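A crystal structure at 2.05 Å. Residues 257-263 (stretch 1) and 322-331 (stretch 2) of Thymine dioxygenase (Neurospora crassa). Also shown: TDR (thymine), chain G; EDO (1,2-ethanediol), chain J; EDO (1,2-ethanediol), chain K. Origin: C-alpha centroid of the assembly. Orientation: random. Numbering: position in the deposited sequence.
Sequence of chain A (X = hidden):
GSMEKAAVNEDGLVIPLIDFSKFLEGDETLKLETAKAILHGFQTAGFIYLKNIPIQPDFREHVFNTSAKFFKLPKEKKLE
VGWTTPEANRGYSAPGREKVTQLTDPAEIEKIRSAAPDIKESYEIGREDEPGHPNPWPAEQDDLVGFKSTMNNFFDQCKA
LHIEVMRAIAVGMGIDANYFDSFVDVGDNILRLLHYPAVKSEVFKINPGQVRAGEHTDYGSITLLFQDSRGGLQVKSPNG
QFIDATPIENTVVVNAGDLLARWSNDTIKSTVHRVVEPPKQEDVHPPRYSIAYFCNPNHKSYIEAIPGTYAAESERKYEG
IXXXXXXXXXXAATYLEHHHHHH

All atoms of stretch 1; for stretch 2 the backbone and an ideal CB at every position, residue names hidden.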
# COMPACT_ATOMS: atom_id res chain seq x y z
N GLY A 257 6.38 2.77 -4.44
CA GLY A 257 7.02 3.01 -3.15
C GLY A 257 8.43 3.57 -3.28
O GLY A 257 8.96 3.73 -4.38
N ASP A 258 9.05 3.84 -2.14
CA ASP A 258 10.34 4.53 -2.10
C ASP A 258 11.46 3.74 -2.76
O ASP A 258 12.36 4.33 -3.35
CB ASP A 258 10.70 4.89 -0.66
CG ASP A 258 9.76 5.93 -0.08
OD1 ASP A 258 9.10 6.64 -0.87
OD2 ASP A 258 9.67 6.04 1.17
N LEU A 259 11.41 2.42 -2.68
CA LEU A 259 12.44 1.59 -3.28
C LEU A 259 12.37 1.68 -4.81
O LEU A 259 13.41 1.79 -5.48
CB LEU A 259 12.34 0.14 -2.78
CG LEU A 259 13.59 -0.68 -2.47
CD1 LEU A 259 14.78 0.14 -1.96
CD2 LEU A 259 13.23 -1.77 -1.46
N LEU A 260 11.17 1.68 -5.38
CA LEU A 260 11.02 1.84 -6.83
C LEU A 260 11.44 3.24 -7.29
O LEU A 260 12.10 3.38 -8.31
CB LEU A 260 9.59 1.53 -7.30
CG LEU A 260 9.31 1.64 -8.80
CD1 LEU A 260 10.29 0.81 -9.63
CD2 LEU A 260 7.88 1.22 -9.11
N ALA A 261 11.08 4.26 -6.52
CA ALA A 261 11.52 5.62 -6.80
C ALA A 261 13.04 5.66 -6.94
O ALA A 261 13.58 6.15 -7.94
CB ALA A 261 11.08 6.56 -5.69
N ARG A 262 13.72 5.11 -5.94
CA ARG A 262 15.17 5.04 -5.91
C ARG A 262 15.74 4.16 -7.04
O ARG A 262 16.70 4.54 -7.71
CB ARG A 262 15.59 4.47 -4.56
CG ARG A 262 17.08 4.42 -4.34
CD ARG A 262 17.41 3.60 -3.11
NE ARG A 262 18.85 3.63 -2.88
CZ ARG A 262 19.45 4.09 -1.79
NH1 ARG A 262 18.75 4.55 -0.75
NH2 ARG A 262 20.78 4.06 -1.74
N TRP A 263 15.15 2.99 -7.22
CA TRP A 263 15.50 2.04 -8.29
C TRP A 263 15.43 2.68 -9.69
O TRP A 263 16.26 2.42 -10.56
CB TRP A 263 14.53 0.86 -8.20
CG TRP A 263 14.96 -0.43 -8.82
CD1 TRP A 263 16.14 -0.71 -9.44
CD2 TRP A 263 14.20 -1.64 -8.83
NE1 TRP A 263 16.16 -2.03 -9.85
CE2 TRP A 263 14.97 -2.62 -9.48
CE3 TRP A 263 12.93 -1.99 -8.34
CZ2 TRP A 263 14.52 -3.92 -9.67
CZ3 TRP A 263 12.49 -3.29 -8.53
CH2 TRP A 263 13.28 -4.24 -9.19
N UNK A 322 20.94 -3.26 -0.74
CA UNK A 322 20.19 -4.49 -0.62
C UNK A 322 18.75 -4.16 -0.24
O UNK A 322 18.51 -3.42 0.72
CB UNK A 322 20.83 -5.42 0.41
N UNK A 323 17.80 -4.73 -0.97
CA UNK A 323 16.38 -4.47 -0.76
C UNK A 323 15.92 -4.83 0.66
O UNK A 323 15.33 -4.01 1.36
CB UNK A 323 15.56 -5.25 -1.78
N UNK A 324 16.19 -6.07 1.07
CA UNK A 324 15.79 -6.56 2.39
C UNK A 324 16.27 -5.67 3.52
O UNK A 324 15.49 -5.29 4.40
CB UNK A 324 16.32 -7.98 2.60
N UNK A 325 17.55 -5.33 3.48
CA UNK A 325 18.18 -4.46 4.47
C UNK A 325 17.52 -3.08 4.55
O UNK A 325 17.26 -2.57 5.64
CB UNK A 325 19.67 -4.30 4.14
N UNK A 326 17.24 -2.49 3.39
CA UNK A 326 16.56 -1.20 3.34
C UNK A 326 15.21 -1.26 4.05
O UNK A 326 14.89 -0.40 4.87
CB UNK A 326 16.37 -0.76 1.89
N UNK A 327 14.41 -2.27 3.72
CA UNK A 327 13.07 -2.40 4.29
C UNK A 327 13.07 -2.52 5.81
O UNK A 327 12.29 -1.85 6.48
CB UNK A 327 12.37 -3.62 3.69
N UNK A 328 13.94 -3.38 6.35
CA UNK A 328 14.00 -3.55 7.80
C UNK A 328 14.40 -2.26 8.50
O UNK A 328 13.87 -1.95 9.56
CB UNK A 328 14.98 -4.66 8.16
N UNK A 329 15.30 -1.49 7.88
CA UNK A 329 15.66 -0.18 8.41
C UNK A 329 14.45 0.75 8.49
O UNK A 329 14.28 1.45 9.48
CB UNK A 329 16.75 0.45 7.54
N UNK A 330 13.61 0.75 7.45
CA UNK A 330 12.39 1.57 7.45
C UNK A 330 11.38 1.07 8.49
O UNK A 330 10.78 1.86 9.21
CB UNK A 330 11.75 1.57 6.06
N UNK A 331 11.21 -0.25 8.56
CA UNK A 331 10.26 -0.85 9.50
C UNK A 331 10.72 -0.71 10.95
O UNK A 331 9.89 -0.56 11.84
CB UNK A 331 10.05 -2.33 9.16
N1 TDR G . 4.70 -1.61 6.09
C2 TDR G . 5.37 -2.22 4.96
O2 TDR G . 5.76 -3.37 5.04
N3 TDR G . 5.56 -1.47 3.74
C4 TDR G . 5.10 -0.12 3.64
O4 TDR G . 5.28 0.48 2.59
C5 TDR G . 4.42 0.51 4.78
CM5 TDR G . 3.92 1.92 4.73
C6 TDR G . 4.24 -0.26 6.01
C1 EDO J . 16.69 4.03 5.26
O1 EDO J . 16.99 2.67 4.92
C2 EDO J . 17.53 4.46 6.45
O2 EDO J . 16.78 5.28 7.36
C1 EDO K . 21.94 4.67 1.30
O1 EDO K . 22.89 5.19 0.35
C2 EDO K . 20.82 5.69 1.46
O2 EDO K . 19.58 5.08 1.85

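Position 322 precedes a helix, and its CA-to-CB bond points away from stretch 1, with nothing of that stretch within 5.5 Å of the ideal CB. The N-cap favours a side chain that can accept from a free backbone NH: Asn, Asp, Ser or Thr. The residue is N322, whose OD1 accepts from the backbone N of position 325 at 2.8 Å (N-H...O 162°), a capping bond.

Position 323 points sideways, yet its CA lies 7.7 Å from the CA of L259, the nearest CA pair across the stretches, and its ideal CB is 4.2 Å from L259 CD2. So short a gap suits a small residue such as Ala, Ser or Cys. It is S323, chi1 t, with OG 3.3 Å from L259 CD2.

Position 324 points away and its phi/psi of -55/-48 is plainly helical, so the backbone does not demand glycine and many residues would fit. G324 occupies it. Position 325 is out of reach, with no constraint from stretch 1, and a polar residue would be reasonable. K325 extends its NZ to OE1 of the residue at 329, donating a hydrogen bond of 2.7 Å.

Position 326 points toward stretch 1, its ideal CB 4.3 Å from L259 CD1. Flanking that methyl, farther from the ideal CB, lie D258 CB and the R262 guanidinium, so a long or broad side chain could touch all three; Leu or Met could cover the leucine, while an aromatic could also reach further. Y326, chi1 t and chi2 82°, presents a ring face to L259: L259 CD1 sits 4.0 Å from the centroid of the Y326 ring, 29° off its normal, a CH-pi contact. Y326 OH comes to 3.7 Å from D258 CB, and Y326 CE1 to 4.3 Å from R262 NH1, in an oblique approach.

Position 327 points sideways, with no atom of stretch 1 within 5.5 Å of its ideal CB, but L259 CD2 can be met by a branched or extended apolar chain such as Leu, Ile or Met. L327 brings its CG to 4.4 Å from L259 CD2, a marginal apolar touch.

Positions 328 and 329 are out of reach, and stretch 1 does not discriminate among candidates there. They are V328 and Q329; Q329 NE2 donates to O1 of the chain J ethanediol at 2.8 Å.

Position 330 points toward stretch 1 across a gap, and the carboxylate of D258 lies in that direction. A long cationic chain, Arg or Lys, would suit; Gln could also donate. R330, with chi1 to chi3 all m, forms a salt bridge: R330 NH1 to D258 OD2 is 2.8 Å (158°), and R330 NH2 to the same OD2 is 3.1 Å (137°). The oxygen lies near the guanidinium plane, and R330 NH1 also donates to Y326 OH at 2.7 Å.

Position 331 is out of reach of stretch 1, but thymine lies nearby, so an apolar chain is plausible. L331 CD2 approaches thymine N1 at 3.8 Å.

Stretch 2 (322-331) NSGKYLVQRL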
# COMPACT_ATOMS: atom_id res chain seq x y z
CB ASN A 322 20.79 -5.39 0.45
CG ASN A 322 19.92 -6.59 0.74
OD1 ASN A 322 19.28 -6.66 1.79
ND2 ASN A 322 19.87 -7.53 -0.20
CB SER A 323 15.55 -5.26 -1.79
OG SER A 323 14.19 -4.90 -1.72
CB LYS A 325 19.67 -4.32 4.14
CG LYS A 325 20.47 -3.50 5.13
CD LYS A 325 21.95 -3.55 4.79
CE LYS A 325 22.78 -2.87 5.87
NZ LYS A 325 22.58 -1.39 5.88
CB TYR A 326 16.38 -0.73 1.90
CG TYR A 326 15.64 0.58 1.78
CD1 TYR A 326 16.32 1.79 1.94
CD2 TYR A 326 14.27 0.63 1.53
CE1 TYR A 326 15.66 3.00 1.84
CE2 TYR A 326 13.60 1.83 1.44
CZ TYR A 326 14.30 3.02 1.60
OH TYR A 326 13.65 4.23 1.50
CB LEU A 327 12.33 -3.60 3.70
CG LEU A 327 11.76 -3.43 2.29
CD1 LEU A 327 11.22 -4.77 1.82
CD2 LEU A 327 10.66 -2.37 2.24
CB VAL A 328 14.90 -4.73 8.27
CG1 VAL A 328 14.28 -6.06 7.86
CG2 VAL A 328 16.32 -4.61 7.75
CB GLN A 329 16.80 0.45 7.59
CG GLN A 329 18.14 -0.23 7.84
CD GLN A 329 19.28 0.22 6.92
OE1 GLN A 329 20.41 -0.24 7.10
NE2 GLN A 329 19.00 1.09 5.95
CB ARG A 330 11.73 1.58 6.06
CG ARG A 330 12.58 2.19 4.94
CD ARG A 330 12.86 3.67 5.13
NE ARG A 330 11.63 4.48 5.18
CZ ARG A 330 10.98 4.94 4.11
NH1 ARG A 330 11.40 4.68 2.88
NH2 ARG A 330 9.87 5.66 4.29
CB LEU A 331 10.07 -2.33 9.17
CG LEU A 331 9.32 -2.61 7.87
CD1 LEU A 331 9.62 -4.00 7.34
CD2 LEU A 331 7.82 -2.41 8.07
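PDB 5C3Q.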